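Local coordinates for protein glycoside Hydrolase (Bacteroides plebeius, PDB 5T3B) that probably hydrolyses glycosidic bonds as a family 50 glycoside hydrolase, of a subfamily enriched in Bacteroidetes of the human gut microbiome, at residues Val219-Asn233 against Lys313-Lys326. Numbering follows the deposited sequence. Where two conformers were deposited one is given.
Sequences VFYDGWDEWCKEYLN and KYYSAIKNAVKASK
C228 and A321 meet CB to CB at 3.9 Å where helix 224-232 crosses the C-terminal part of helix 300-324, a worked example of how small side chains let two helices pack closely: the axes of segments 224-232 and 313-324 approach to 8.1 Å at a signed angle of -42°. A317 lies in the same seam, and A321 CB rests 3.4 Å from the carbonyl O of C228. L232 extends the apolar seam, its CD1 reaching V322 CG2 and its CD2 A321 CB. At the other end, the W224 indole, swung anti to its own N (chi1 166°), sits with V219 CG1 over one face and C228 SG over the opposite one, while its CZ2 touches Y314 CD1; the two ring planes are nearly parallel but slid apart.

Direct hydrogen bonds join both ends. W224 NE1 donates at 3.2 Å to K313 O, which lies in the indole plane, although the N-H comes from above the carbonyl plane. A phenylalanine at W224 would probably leave K313 O without this donor and open a gap beside A317. N233 is gripped twice by K326: its OD1 accepts the backbone N at 2.9 Å, and its O accepts NZ at the end of the extended lysine chain.

Water completes the polar edge, bridging D225 O to A317 O and K229 O to A321 O; another links D225 OD1 to K313 O.

In the fold, L232 also packs on F195 and Y314 on L196, both of helix 195-203, while the Y314 hydroxyl hydrogen-bonds with D252 and S251; F220 leans on A281 of helix 277-288.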
ATOM      1  N   VAL A 219      12.754  -7.087  17.617  1.00 10.33           N
ATOM      2  CA  VAL A 219      13.940  -7.156  16.768  1.00 10.64           C
ATOM      3  C   VAL A 219      15.247  -7.170  17.581  1.00 11.63           C
ATOM      4  O   VAL A 219      16.270  -7.562  17.037  1.00 12.80           O
ATOM      5  CB  VAL A 219      14.007  -6.001  15.770  1.00 11.08           C
ATOM      6  CG1 VAL A 219      12.788  -5.985  14.881  1.00 10.94           C
ATOM      7  CG2 VAL A 219      14.177  -4.633  16.441  1.00 12.03           C
ATOM      8  N   PHE A 220      15.171  -6.857  18.857  1.00 11.31           N
ATOM      9  CA  PHE A 220      16.345  -6.923  19.722  1.00 11.77           C
ATOM     10  C   PHE A 220      16.490  -8.232  20.436  1.00 13.43           C
ATOM     11  O   PHE A 220      17.478  -8.430  21.178  1.00 14.49           O
ATOM     12  CB  PHE A 220      16.296  -5.795  20.738  1.00 11.78           C
ATOM     13  CG  PHE A 220      16.263  -4.418  20.109  1.00 12.27           C
ATOM     14  CD1 PHE A 220      17.400  -3.910  19.491  1.00 14.15           C
ATOM     15  CD2 PHE A 220      15.100  -3.635  20.116  1.00 13.22           C
ATOM     16  CE1 PHE A 220      17.389  -2.677  18.904  1.00 14.99           C
ATOM     17  CE2 PHE A 220      15.100  -2.403  19.505  1.00 12.16           C
ATOM     18  CZ  PHE A 220      16.251  -1.921  18.917  1.00 13.23           C
ATOM     19  N   TYR A 221      15.510  -9.128  20.271  1.00 12.61           N
ATOM     20  CA  TYR A 221      15.544 -10.397  20.976  1.00 13.69           C
ATOM     21  C   TYR A 221      16.466 -11.382  20.280  1.00 13.48           C
ATOM     22  O   TYR A 221      16.645 -11.339  19.045  1.00 14.06           O
ATOM     23  CB  TYR A 221      14.124 -10.962  21.109  1.00 14.18           C
ATOM     24  CG  TYR A 221      13.245 -10.311  22.139  1.00 14.75           C
ATOM     25  CD1 TYR A 221      13.069  -8.949  22.218  1.00 12.87           C
ATOM     26  CD2 TYR A 221      12.586 -11.108  23.076  1.00 15.89           C
ATOM     27  CE1 TYR A 221      12.245  -8.374  23.198  1.00 15.76           C
ATOM     28  CE2 TYR A 221      11.789 -10.552  24.066  1.00 15.72           C
ATOM     29  CZ  TYR A 221      11.592  -9.200  24.121  1.00 15.95           C
ATOM     30  OH  TYR A 221      10.827  -8.600  25.068  1.00 17.91           O
ATOM     31  N   ASP A 222      17.007 -12.302  21.084  1.00 15.99           N
ATOM     32  CA  ASP A 222      17.884 -13.303  20.525  1.00 17.39           C
ATOM     33  C   ASP A 222      17.146 -14.076  19.408  1.00 15.51           C
ATOM     34  O   ASP A 222      16.017 -14.499  19.581  1.00 17.08           O
ATOM     35  CB  ASP A 222      18.342 -14.274  21.587  1.00 22.09           C
ATOM     36  CG  ASP A 222      19.461 -13.675  22.507  1.00 27.67           C
ATOM     37  OD1 ASP A 222      19.879 -12.495  22.376  1.00 35.02           O
ATOM     38  OD2 ASP A 222      19.969 -14.407  23.347  1.00 43.65           O
ATOM     39  N   GLY A 223      17.828 -14.235  18.269  1.00 13.60           N
ATOM     40  CA  GLY A 223      17.356 -15.114  17.231  1.00 13.93           C
ATOM     41  C   GLY A 223      16.500 -14.477  16.139  1.00 11.84           C
ATOM     42  O   GLY A 223      16.082 -15.175  15.230  1.00 13.64           O
ATOM     43  N   TRP A 224      16.292 -13.160  16.219  1.00 11.03           N
ATOM     44  CA  TRP A 224      15.429 -12.462  15.231  1.00 11.64           C
ATOM     45  C   TRP A 224      15.963 -12.687  13.790  1.00 12.04           C
ATOM     46  O   TRP A 224      15.209 -13.105  12.907  1.00 12.15           O
ATOM     47  CB  TRP A 224      15.305 -10.999  15.585  1.00 10.84           C
ATOM     48  CG  TRP A 224      14.758 -10.146  14.524  1.00 10.21           C
ATOM     49  CD1 TRP A 224      15.427  -9.172  13.873  1.00 11.36           C
ATOM     50  CD2 TRP A 224      13.430 -10.161  13.921  1.00 10.66           C
ATOM     51  NE1 TRP A 224      14.636  -8.550  12.946  1.00 10.37           N
ATOM     52  CE2 TRP A 224      13.408  -9.156  12.941  1.00 10.53           C
ATOM     53  CE3 TRP A 224      12.287 -10.904  14.134  1.00 11.22           C
ATOM     54  CZ2 TRP A 224      12.275  -8.908  12.163  1.00 10.47           C
ATOM     55  CZ3 TRP A 224      11.177 -10.648  13.376  1.00 11.10           C
ATOM     56  CH2 TRP A 224      11.188  -9.674  12.408  1.00 10.68           C
ATOM     57  N   ASP A 225      17.250 -12.366  13.577  1.00 11.59           N
ATOM     58  CA  ASP A 225      17.764 -12.446  12.211  1.00 11.65           C
ATOM     59  C   ASP A 225      17.687 -13.885  11.667  1.00 11.53           C
ATOM     60  O   ASP A 225      17.303 -14.103  10.511  1.00 12.43           O
ATOM     61  CB  ASP A 225      19.222 -12.003  12.124  1.00 12.85           C
ATOM     62  CG  ASP A 225      19.475 -10.534  12.241  1.00 16.29           C
ATOM     63  OD1 ASP A 225      18.597  -9.748  12.361  1.00 17.49           O
ATOM     64  OD2 ASP A 225      20.696 -10.138  12.368  1.00 20.84           O
ATOM     65  N   GLU A 226      18.074 -14.845  12.499  1.00 12.01           N
ATOM     66  CA  GLU A 226      18.028 -16.207  12.088  1.00 12.77           C
ATOM     67  C   GLU A 226      16.616 -16.747  11.832  1.00 11.41           C
ATOM     68  O   GLU A 226      16.366 -17.529  10.909  1.00 12.56           O
ATOM     69  CB  GLU A 226      18.747 -17.132  13.077  1.00 15.19           C
ATOM     70  CG  GLU A 226      18.816 -18.590  12.678  1.00 20.75           C
ATOM     71  CD  GLU A 226      19.348 -18.898  11.257  1.00 26.19           C
ATOM     72  OE1 GLU A 226      20.291 -18.204  10.753  1.00 30.27           O
ATOM     73  OE2 GLU A 226      18.747 -19.847  10.636  1.00 39.75           O
ATOM     74  N   TRP A 227      15.697 -16.330  12.696  1.00 11.87           N
ATOM     75  CA  TRP A 227      14.331 -16.743  12.568  1.00 11.52           C
ATOM     76  C   TRP A 227      13.756 -16.234  11.207  1.00 11.75           C
ATOM     77  O   TRP A 227      13.077 -16.972  10.492  1.00 11.63           O
ATOM     78  CB  TRP A 227      13.451 -16.256  13.736  1.00 11.62           C
ATOM     79  CG  TRP A 227      12.015 -16.597  13.514  1.00 12.16           C
ATOM     80  CD1 TRP A 227      11.403 -17.757  13.818  1.00 13.64           C
ATOM     81  CD2 TRP A 227      11.058 -15.826  12.833  1.00 12.23           C
ATOM     82  NE1 TRP A 227      10.110 -17.748  13.402  1.00 15.87           N
ATOM     83  CE2 TRP A 227       9.890 -16.575  12.765  1.00 13.64           C
ATOM     84  CE3 TRP A 227      11.066 -14.562  12.275  1.00 12.80           C
ATOM     85  CZ2 TRP A 227       8.729 -16.100  12.099  1.00 14.46           C
ATOM     86  CZ3 TRP A 227       9.909 -14.094  11.623  1.00 14.19           C
ATOM     87  CH2 TRP A 227       8.788 -14.875  11.525  1.00 14.72           C
ATOM     88  N   CYS A 228      14.088 -14.989  10.849  1.00 10.72           N
ATOM     89  CA  CYS A 228      13.604 -14.507   9.566  1.00 10.51           C
ATOM     90  C   CYS A 228      14.073 -15.403   8.412  1.00 11.06           C
ATOM     91  O   CYS A 228      13.336 -15.689   7.455  1.00 11.60           O
ATOM     92  CB  CYS A 228      14.025 -13.022   9.364  1.00 10.32           C
ATOM     93  SG  CYS A 228      13.156 -11.828  10.333  1.00 11.39           S
ATOM     94  N   LYS A 229      15.367 -15.771   8.451  1.00 10.86           N
ATOM     95  CA  LYS A 229      15.905 -16.673   7.403  1.00 11.37           C
ATOM     96  C   LYS A 229      15.090 -17.980   7.319  1.00 12.16           C
ATOM     97  O   LYS A 229      14.751 -18.467   6.247  1.00 13.44           O
ATOM     98  CB  LYS A 229      17.391 -16.910   7.626  1.00 12.28           C
ATOM     99  CG  LYS A 229      18.243 -15.697   7.278  1.00 13.45           C
ATOM    100  CD  LYS A 229      19.687 -15.805   7.632  1.00 15.88           C
ATOM    101  CE  LYS A 229      20.453 -14.580   7.194  1.00 19.26           C
ATOM    102  NZ  LYS A 229      21.882 -14.775   7.484  1.00 25.35           N
ATOM    103  N   GLU A 230      14.843 -18.590   8.460  1.00 11.58           N
ATOM    104  CA  GLU A 230      14.094 -19.827   8.535  1.00 13.31           C
ATOM    105  C   GLU A 230      12.685 -19.646   8.014  1.00 11.94           C
ATOM    106  O   GLU A 230      12.192 -20.471   7.268  1.00 13.32           O
ATOM    107  CB  GLU A 230      14.124 -20.386   9.949  1.00 14.83           C
ATOM    108  CG  GLU A 230      15.516 -20.825  10.359  1.00 19.89           C
ATOM    109  CD  GLU A 230      15.625 -21.282  11.796  1.00 28.40           C
ATOM    110  OE1 GLU A 230      14.561 -21.452  12.469  1.00 35.21           O
ATOM    111  OE2 GLU A 230      16.793 -21.468  12.279  1.00 30.98           O
ATOM    112  N   TYR A 231      12.054 -18.513   8.394  1.00 11.24           N
ATOM    113  CA  TYR A 231      10.658 -18.305   7.999  1.00 10.97           C
ATOM    114  C   TYR A 231      10.564 -18.161   6.498  1.00 10.26           C
ATOM    115  O   TYR A 231       9.680 -18.741   5.880  1.00 11.61           O
ATOM    116  CB  TYR A 231      10.110 -17.094   8.740  1.00 11.32           C
ATOM    117  CG  TYR A 231       8.593 -16.980   8.645  1.00 11.08           C
ATOM    118  CD1 TYR A 231       7.757 -17.976   9.117  1.00 12.59           C
ATOM    119  CD2 TYR A 231       7.998 -15.833   8.130  1.00 11.08           C
ATOM    120  CE1 TYR A 231       6.352 -17.849   9.071  1.00 12.61           C
ATOM    121  CE2 TYR A 231       6.622 -15.697   8.053  1.00 11.75           C
ATOM    122  CZ  TYR A 231       5.813 -16.677   8.535  1.00 10.50           C
ATOM    123  OH  TYR A 231       4.460 -16.563   8.491  1.00 12.93           O
ATOM    124  N   LEU A 232      11.474 -17.431   5.862  1.00 10.15           N
ATOM    125  CA  LEU A 232      11.465 -17.321   4.409  1.00 10.12           C
ATOM    126  C   LEU A 232      11.594 -18.632   3.674  1.00 11.53           C
ATOM    127  O   LEU A 232      11.066 -18.770   2.605  1.00 12.91           O
ATOM    128  CB  LEU A 232      12.543 -16.378   3.877  1.00 11.08           C
ATOM    129  CG  LEU A 232      12.087 -14.922   3.621  1.00 10.70           C
ATOM    130  CD1 LEU A 232      11.183 -14.841   2.407  1.00 11.70           C
ATOM    131  CD2 LEU A 232      11.460 -14.256   4.827  1.00 13.14           C
ATOM    132  N   ASN A 233      12.309 -19.563   4.310  1.00 12.03           N
ATOM    133  CA  ASN A 233      12.489 -20.903   3.740  1.00 12.64           C
ATOM    134  C   ASN A 233      11.449 -21.940   4.156  1.00 13.59           C
ATOM    135  O   ASN A 233      11.529 -23.090   3.749  1.00 16.16           O
ATOM    136  CB  ASN A 233      13.935 -21.372   3.981  1.00 13.68           C
ATOM    137  CG  ASN A 233      14.857 -20.966   2.878  1.00 14.05           C
ATOM    138  OD1 ASN A 233      14.475 -20.337   1.893  1.00 15.53           O
ATOM    139  ND2 ASN A 233      16.127 -21.317   3.041  1.00 15.53           N
ATOM    140  N   LYS A 313      16.858  -2.709  11.981  0.50  9.05           N
ATOM    141  CA  LYS A 313      17.020  -4.091  12.390  0.50  9.85           C
ATOM    142  C   LYS A 313      15.889  -4.980  11.827  0.50  9.15           C
ATOM    143  O   LYS A 313      16.099  -6.144  11.495  0.50 10.97           O
ATOM    144  CB  LYS A 313      17.103  -4.217  13.910  0.50  9.64           C
ATOM    145  CG  LYS A 313      18.368  -3.629  14.485  0.50 10.38           C
ATOM    146  CD  LYS A 313      18.486  -4.022  15.936  0.50 12.98           C
ATOM    147  CE  LYS A 313      18.954  -5.449  16.082  0.50 14.46           C
ATOM    148  NZ  LYS A 313      20.326  -5.797  15.512  0.50 15.86           N
ATOM    149  N   TYR A 314      14.685  -4.399  11.733  1.00 10.20           N
ATOM    150  CA  TYR A 314      13.534  -5.095  11.189  1.00  8.86           C
ATOM    151  C   TYR A 314      13.722  -5.393   9.691  1.00  8.27           C
ATOM    152  O   TYR A 314      13.718  -6.542   9.259  1.00  9.27           O
ATOM    153  CB  TYR A 314      12.295  -4.260  11.495  1.00  8.58           C
ATOM    154  CG  TYR A 314      11.041  -4.879  10.964  1.00  8.65           C
ATOM    155  CD1 TYR A 314      10.411  -5.909  11.649  1.00  8.48           C
ATOM    156  CD2 TYR A 314      10.522  -4.498   9.728  1.00  8.77           C
ATOM    157  CE1 TYR A 314       9.269  -6.521  11.154  1.00  8.14           C
ATOM    158  CE2 TYR A 314       9.368  -5.096   9.248  1.00  7.82           C
ATOM    159  CZ  TYR A 314       8.797  -6.137   9.922  1.00  8.02           C
ATOM    160  OH  TYR A 314       7.663  -6.717   9.426  1.00  8.72           O
ATOM    161  N   TYR A 315      13.847  -4.309   8.910  1.00  8.18           N
ATOM    162  CA  TYR A 315      13.881  -4.454   7.473  1.00  8.33           C
ATOM    163  C   TYR A 315      15.119  -5.196   6.983  1.00  8.92           C
ATOM    164  O   TYR A 315      15.017  -5.990   6.031  1.00  9.72           O
ATOM    165  CB  TYR A 315      13.791  -3.089   6.804  1.00  9.21           C
ATOM    166  CG  TYR A 315      12.447  -2.369   6.907  1.00  8.72           C
ATOM    167  CD1 TYR A 315      11.241  -3.001   6.575  1.00  9.88           C
ATOM    168  CD2 TYR A 315      12.401  -1.057   7.320  1.00  9.74           C
ATOM    169  CE1 TYR A 315      10.069  -2.280   6.589  1.00 10.36           C
ATOM    170  CE2 TYR A 315      11.226  -0.348   7.326  1.00 11.68           C
ATOM    171  CZ  TYR A 315      10.063  -0.975   6.980  1.00  9.99           C
ATOM    172  OH  TYR A 315       8.867  -0.235   7.019  1.00 13.87           O
ATOM    173  N   SER A 316      16.264  -4.975   7.614  0.50  8.68           N
ATOM    174  CA  SER A 316      17.433  -5.640   7.157  0.50  8.62           C
ATOM    175  C   SER A 316      17.376  -7.133   7.399  0.50  8.75           C
ATOM    176  O   SER A 316      17.797  -7.930   6.543  0.50  9.75           O
ATOM    177  CB  SER A 316      18.664  -5.000   7.789  0.50  8.82           C
ATOM    178  OG  SER A 316      18.719  -5.278   9.207  0.50  6.84           O
ATOM    179  N   ALA A 317      16.801  -7.557   8.523  1.00  8.79           N
ATOM    180  CA  ALA A 317      16.658  -8.975   8.769  1.00  9.75           C
ATOM    181  C   ALA A 317      15.827  -9.652   7.679  1.00  9.71           C
ATOM    182  O   ALA A 317      16.109 -10.761   7.256  1.00 10.11           O
ATOM    183  CB  ALA A 317      16.002  -9.238  10.116  1.00 11.21           C
ATOM    184  N   ILE A 318      14.745  -8.987   7.269  1.00  9.35           N
ATOM    185  CA  ILE A 318      13.846  -9.580   6.317  1.00  9.59           C
ATOM    186  C   ILE A 318      14.467  -9.598   4.903  1.00  9.15           C
ATOM    187  O   ILE A 318      14.424 -10.582   4.192  1.00  9.79           O
ATOM    188  CB  ILE A 318      12.479  -8.902   6.403  1.00 10.29           C
ATOM    189  CG1 ILE A 318      11.898  -9.210   7.818  1.00 10.75           C
ATOM    190  CG2 ILE A 318      11.570  -9.428   5.289  1.00 11.23           C
ATOM    191  CD1 ILE A 318      10.720  -8.330   8.204  1.00 13.12           C
ATOM    192  N   LYS A 319      15.067  -8.465   4.497  1.00  9.55           N
ATOM    193  CA  LYS A 319      15.723  -8.447   3.226  1.00 10.77           C
ATOM    194  C   LYS A 319      16.871  -9.480   3.160  1.00  9.45           C
ATOM    195  O   LYS A 319      17.016 -10.203   2.159  1.00 11.59           O
ATOM    196  CB  LYS A 319      16.224  -7.061   2.870  1.00 14.34           C
ATOM    197  CG  LYS A 319      16.869  -6.947   1.499  1.00 15.35           C
ATOM    198  CD  LYS A 319      15.919  -7.355   0.349  1.00 21.24           C
ATOM    199  CE  LYS A 319      16.492  -6.970  -1.005  1.00 29.85           C
ATOM    200  NZ  LYS A 319      16.128  -5.591  -1.334  1.00 32.61           N
ATOM    201  N   ASN A 320      17.660  -9.544   4.223  1.00 10.18           N
ATOM    202  CA  ASN A 320      18.763 -10.543   4.269  1.00 10.77           C
ATOM    203  C   ASN A 320      18.220 -11.970   4.227  1.00 10.05           C
ATOM    204  O   ASN A 320      18.802 -12.854   3.661  1.00 12.89           O
ATOM    205  CB  ASN A 320      19.667 -10.265   5.449  1.00 12.76           C
ATOM    206  CG  ASN A 320      20.451  -8.981   5.226  1.00 16.54           C
ATOM    207  OD1 ASN A 320      20.793  -8.673   4.099  1.00 20.45           O
ATOM    208  ND2 ASN A 320      20.808  -8.269   6.281  1.00 22.01           N
ATOM    209  N   ALA A 321      17.059 -12.184   4.842  1.00 10.14           N
ATOM    210  CA  ALA A 321      16.397 -13.470   4.762  1.00 10.82           C
ATOM    211  C   ALA A 321      15.982 -13.829   3.338  1.00  9.43           C
ATOM    212  O   ALA A 321      16.148 -14.963   2.929  1.00 11.33           O
ATOM    213  CB  ALA A 321      15.188 -13.526   5.654  1.00 11.06           C
ATOM    214  N   VAL A 322      15.434 -12.870   2.597  1.00 10.16           N
ATOM    215  CA  VAL A 322      15.121 -13.116   1.196  1.00 10.16           C
ATOM    216  C   VAL A 322      16.397 -13.463   0.417  1.00 10.12           C
ATOM    217  O   VAL A 322      16.414 -14.416  -0.340  1.00 11.21           O
ATOM    218  CB  VAL A 322      14.376 -11.925   0.565  1.00  9.88           C
ATOM    219  CG1 VAL A 322      14.180 -12.146  -0.929  1.00 11.54           C
ATOM    220  CG2 VAL A 322      13.039 -11.691   1.238  1.00  9.81           C
ATOM    221  N   LYS A 323      17.457 -12.699   0.628  0.50 11.49           N
ATOM    222  CA  LYS A 323      18.672 -12.902  -0.164  0.50 11.65           C
ATOM    223  C   LYS A 323      19.255 -14.268   0.112  0.50 12.15           C
ATOM    224  O   LYS A 323      19.763 -14.913  -0.818  0.50 12.82           O
ATOM    225  CB  LYS A 323      19.674 -11.814   0.143  0.50 13.78           C
ATOM    226  CG  LYS A 323      21.083 -12.135  -0.347  0.50 16.42           C
ATOM    227  CD  LYS A 323      21.987 -10.966  -0.057  0.50 21.27           C
ATOM    228  CE  LYS A 323      23.444 -11.281  -0.370  0.50 24.97           C
ATOM    229  NZ  LYS A 323      23.548 -12.289  -1.434  0.50 20.62           N
ATOM    230  N   ALA A 324      19.126 -14.733   1.353  1.00 11.41           N
ATOM    231  CA  ALA A 324      19.655 -16.056   1.728  1.00 13.07           C
ATOM    232  C   ALA A 324      18.767 -17.243   1.417  1.00 13.39           C
ATOM    233  O   ALA A 324      19.150 -18.413   1.628  1.00 15.61           O
ATOM    234  CB  ALA A 324      19.991 -16.085   3.228  1.00 13.43           C
ATOM    235  N   SER A 325      17.568 -16.964   0.925  1.00 12.42           N
ATOM    236  CA  SER A 325      16.517 -17.960   0.790  1.00 12.48           C
ATOM    237  C   SER A 325      16.624 -18.765  -0.484  1.00 13.32           C
ATOM    238  O   SER A 325      17.433 -18.459  -1.345  1.00 14.45           O
ATOM    239  CB  SER A 325      15.139 -17.283   0.827  1.00 12.70           C
ATOM    240  OG  SER A 325      14.842 -16.596  -0.404  1.00 12.86           O
ATOM    241  N   LYS A 326      15.668 -19.673  -0.647  1.00 13.35           N
ATOM    242  CA  LYS A 326      15.458 -20.414  -1.865  1.00 14.50           C
ATOM    243  C   LYS A 326      14.935 -19.554  -3.027  1.00 14.85           C
ATOM    244  O   LYS A 326      14.856 -20.051  -4.152  1.00 17.28           O
ATOM    245  CB  LYS A 326      14.423 -21.512  -1.562  1.00 14.97           C
ATOM    246  CG  LYS A 326      14.884 -22.542  -0.544  1.00 19.32           C
ATOM    247  CD  LYS A 326      13.675 -23.299   0.069  1.00 26.98           C
ATOM    248  CE  LYS A 326      14.078 -24.217   1.202  1.00 29.27           C
ATOM    249  NZ  LYS A 326      12.825 -24.813   1.713  1.00 29.65           N
TER
HETATM  250  O   HOH W   1      18.047 -12.334   8.440  1.00 12.29           O
HETATM  251  O   HOH W   2      18.708  -7.273  11.866  1.00 30.54           O
HETATM  252  O   HOH W   3      21.094  -8.929  14.841  1.00 36.28           O
HETATM  253  O   HOH W   4      16.445 -17.567   4.101  1.00 14.66           O
HETATM  254  O   HOH W   5      18.354 -20.989   1.201  1.00 18.11           O